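Local structure of RING-type domain-containing protein (Chaetomium thermophilum, 6Z3U) at residues 25-30 with 45-50. The protein probably activates a cyclin-dependent kinase as the MAT1-type subunit of the CAK complex, this chain being a C-terminal piece that packs against both kinase and cyclin. Sequence-based numbering, arbitrary orientation.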
ATOM      1  N   PRO C  25       9.009  23.544  -9.089  1.00 73.51           N
ATOM      2  CA  PRO C  25       9.718  24.406  -8.127  1.00 67.09           C
ATOM      3  C   PRO C  25       9.538  23.977  -6.683  1.00 65.43           C
ATOM      4  O   PRO C  25      10.401  24.269  -5.846  1.00 57.94           O
ATOM      5  CB  PRO C  25       9.115  25.794  -8.385  1.00 64.25           C
ATOM      6  CG  PRO C  25       7.797  25.528  -9.034  1.00 74.84           C
ATOM      7  CD  PRO C  25       7.992  24.289  -9.852  1.00 74.84           C
ATOM      8  N   SER C  26       8.431  23.301  -6.362  1.00 72.21           N
ATOM      9  CA  SER C  26       8.245  22.792  -5.008  1.00 71.87           C
ATOM     10  C   SER C  26       9.332  21.792  -4.633  1.00 67.69           C
ATOM     11  O   SER C  26       9.640  21.629  -3.446  1.00 66.49           O
ATOM     12  CB  SER C  26       6.863  22.150  -4.875  1.00 72.80           C
ATOM     13  OG  SER C  26       6.756  20.988  -5.679  1.00 71.11           O
ATOM     14  N   LEU C  27       9.918  21.112  -5.623  1.00 65.86           N
ATOM     15  CA  LEU C  27      11.000  20.177  -5.334  1.00 52.53           C
ATOM     16  C   LEU C  27      12.295  20.902  -4.994  1.00 59.43           C
ATOM     17  O   LEU C  27      13.091  20.404  -4.192  1.00 60.61           O
ATOM     18  CB  LEU C  27      11.232  19.248  -6.525  1.00 49.96           C
ATOM     19  CG  LEU C  27      10.191  18.164  -6.795  1.00 48.32           C
ATOM     20  CD1 LEU C  27      10.575  17.370  -8.034  1.00 48.61           C
ATOM     21  CD2 LEU C  27      10.055  17.244  -5.597  1.00 45.80           C
ATOM     22  N   ASP C  28      12.517  22.074  -5.595  1.00 59.32           N
ATOM     23  CA  ASP C  28      13.777  22.785  -5.412  1.00 65.78           C
ATOM     24  C   ASP C  28      14.138  22.947  -3.941  1.00 54.57           C
ATOM     25  O   ASP C  28      15.322  22.905  -3.585  1.00 54.68           O
ATOM     26  CB  ASP C  28      13.699  24.154  -6.093  1.00 71.64           C
ATOM     27  CG  ASP C  28      13.419  24.051  -7.582  1.00 71.93           C
ATOM     28  OD1 ASP C  28      13.505  22.927  -8.128  1.00 66.88           O
ATOM     29  OD2 ASP C  28      13.112  25.091  -8.205  1.00 65.07           O
ATOM     30  N   LYS C  29      13.141  23.120  -3.067  1.00 56.90           N
ATOM     31  CA  LYS C  29      13.444  23.329  -1.655  1.00 55.39           C
ATOM     32  C   LYS C  29      14.152  22.115  -1.065  1.00 54.12           C
ATOM     33  O   LYS C  29      15.074  22.255  -0.252  1.00 53.17           O
ATOM     34  CB  LYS C  29      12.170  23.616  -0.853  1.00 56.86           C
ATOM     35  CG  LYS C  29      10.967  24.113  -1.646  1.00 53.67           C
ATOM     36  CD  LYS C  29       9.848  24.586  -0.721  1.00 53.72           C
ATOM     37  CE  LYS C  29       9.249  23.449   0.096  1.00 58.86           C
ATOM     38  NZ  LYS C  29       8.348  22.577  -0.703  1.00 70.31           N
ATOM     39  N   TYR C  30      13.737  20.915  -1.469  1.00 57.45           N
ATOM     40  CA  TYR C  30      14.255  19.682  -0.894  1.00 54.44           C
ATOM     41  C   TYR C  30      15.540  19.209  -1.561  1.00 49.04           C
ATOM     42  O   TYR C  30      16.403  18.639  -0.883  1.00 46.42           O
ATOM     43  CB  TYR C  30      13.192  18.583  -0.984  1.00 44.71           C
ATOM     44  CG  TYR C  30      11.897  18.940  -0.291  1.00 44.32           C
ATOM     45  CD1 TYR C  30      11.767  18.813   1.085  1.00 45.94           C
ATOM     46  CD2 TYR C  30      10.805  19.405  -1.011  1.00 45.23           C
ATOM     47  CE1 TYR C  30      10.586  19.138   1.726  1.00 46.62           C
ATOM     48  CE2 TYR C  30       9.619  19.733  -0.379  1.00 45.13           C
ATOM     49  CZ  TYR C  30       9.515  19.598   0.991  1.00 52.50           C
ATOM     50  OH  TYR C  30       8.337  19.923   1.631  1.00 46.35           O
ATOM     51  N   ASP C  45      12.624   9.096  -8.666  1.00 47.66           N
ATOM     52  CA  ASP C  45      11.547   8.151  -8.398  1.00 47.94           C
ATOM     53  C   ASP C  45      10.224   8.872  -8.162  1.00 50.07           C
ATOM     54  O   ASP C  45       9.168   8.398  -8.599  1.00 49.39           O
ATOM     55  CB  ASP C  45      11.910   7.277  -7.197  1.00 47.07           C
ATOM     56  CG  ASP C  45      12.919   6.188  -7.544  1.00 48.82           C
ATOM     57  OD1 ASP C  45      13.308   6.085  -8.727  1.00 56.45           O
ATOM     58  OD2 ASP C  45      13.324   5.433  -6.632  1.00 38.63           O
ATOM     59  N   TYR C  46      10.259  10.020  -7.480  1.00 55.28           N
ATOM     60  CA  TYR C  46       9.036  10.787  -7.256  1.00 53.02           C
ATOM     61  C   TYR C  46       8.453  11.284  -8.575  1.00 47.62           C
ATOM     62  O   TYR C  46       7.249  11.157  -8.822  1.00 47.26           O
ATOM     63  CB  TYR C  46       9.312  11.958  -6.311  1.00 44.92           C
ATOM     64  CG  TYR C  46       8.145  12.910  -6.154  1.00 45.92           C
ATOM     65  CD1 TYR C  46       7.124  12.639  -5.253  1.00 46.27           C
ATOM     66  CD2 TYR C  46       8.068  14.082  -6.895  1.00 49.81           C
ATOM     67  CE1 TYR C  46       6.056  13.502  -5.098  1.00 44.85           C
ATOM     68  CE2 TYR C  46       7.002  14.954  -6.747  1.00 43.47           C
ATOM     69  CZ  TYR C  46       5.999  14.658  -5.846  1.00 45.26           C
ATOM     70  OH  TYR C  46       4.935  15.518  -5.686  1.00 49.45           O
ATOM     71  N   ILE C  47       9.295  11.873  -9.427  1.00 48.33           N
ATOM     72  CA  ILE C  47       8.827  12.332 -10.732  1.00 45.03           C
ATOM     73  C   ILE C  47       8.252  11.165 -11.523  1.00 51.42           C
ATOM     74  O   ILE C  47       7.193  11.280 -12.151  1.00 59.50           O
ATOM     75  CB  ILE C  47       9.970  13.023 -11.500  1.00 47.06           C
ATOM     76  CG1 ILE C  47      10.467  14.253 -10.734  1.00 53.75           C
ATOM     77  CG2 ILE C  47       9.510  13.403 -12.902  1.00 49.10           C
ATOM     78  CD1 ILE C  47      11.732  14.872 -11.304  1.00 49.70           C
ATOM     79  N   SER C  48       8.942  10.022 -11.504  1.00 48.79           N
ATOM     80  CA  SER C  48       8.430   8.839 -12.182  1.00 46.44           C
ATOM     81  C   SER C  48       7.115   8.378 -11.572  1.00 46.99           C
ATOM     82  O   SER C  48       6.239   7.879 -12.286  1.00 50.21           O
ATOM     83  CB  SER C  48       9.461   7.715 -12.118  1.00 47.53           C
ATOM     84  OG  SER C  48      10.711   8.139 -12.631  1.00 50.79           O
ATOM     85  N   ARG C  49       6.964   8.534 -10.256  1.00 48.99           N
ATOM     86  CA  ARG C  49       5.732   8.128  -9.589  1.00 40.84           C
ATOM     87  C   ARG C  49       4.571   9.029  -9.983  1.00 41.92           C
ATOM     88  O   ARG C  49       3.457   8.549 -10.219  1.00 40.55           O
ATOM     89  CB  ARG C  49       5.955   8.142  -8.076  1.00 42.17           C
ATOM     90  CG  ARG C  49       4.781   7.682  -7.224  1.00 44.82           C
ATOM     91  CD  ARG C  49       5.271   7.260  -5.842  1.00 38.01           C
ATOM     92  NE  ARG C  49       4.279   7.450  -4.788  1.00 35.64           N
ATOM     93  CZ  ARG C  49       3.243   6.645  -4.574  1.00 35.25           C
ATOM     94  NH1 ARG C  49       2.403   6.899  -3.581  1.00 46.49           N
ATOM     95  NH2 ARG C  49       3.037   5.595  -5.357  1.00 35.31           N
ATOM     96  N   ALA C  50       4.816  10.339 -10.072  1.00 51.17           N
ATOM     97  CA  ALA C  50       3.757  11.271 -10.445  1.00 47.61           C
ATOM     98  C   ALA C  50       3.324  11.067 -11.892  1.00 44.40           C
ATOM     99  O   ALA C  50       2.126  11.007 -12.190  1.00 49.17           O
ATOM    100  CB  ALA C  50       4.228  12.709 -10.225  1.00 56.95           C
TER
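Segments 25-30 and 45-50, on helices 25-31 and 43-55, have their nearest CA atoms at Leu27 and Ile47, 9.8 Å apart. Leu27 bridges this gap from its helix. Its CB points toward segment 45-50, and its two methyls divide the work. CD2 leans on the ring of Tyr46, 4.0 Å from Tyr46 CD2 and equally near CE2, at a slant to the ring. CD1 of Leu27 meets the CG1 methylene of Ile47 at 4.1 Å. With CG anti to the backbone N (chi1 173°), Tyr46 sets the CD2/CE2 side of its ring against Leu27 CD2. Ile47 starts off to one side, but its CG1 branch turns in to Leu27. All three side chains are buried, and no hydrogen bond joins the two segments. The area buried between them is small, 104 Å² in total. Within segment 25-30, Lys29 NZ reaches back to Ser26 O at 3.2 Å, in the carbonyl plane and on a lone pair. Neighbouring residues add to the packing. Leu27 also touches Phe43, and Pro248 of the kinase chain packs on both Leu27 and Tyr46. On the cyclin chain, Arg193 packs on Tyr46 and Met197 on Ile47. The contact is thus wholly apolar, and this small patch between two MAT1 helices continues into packing with the kinase and cyclin chains.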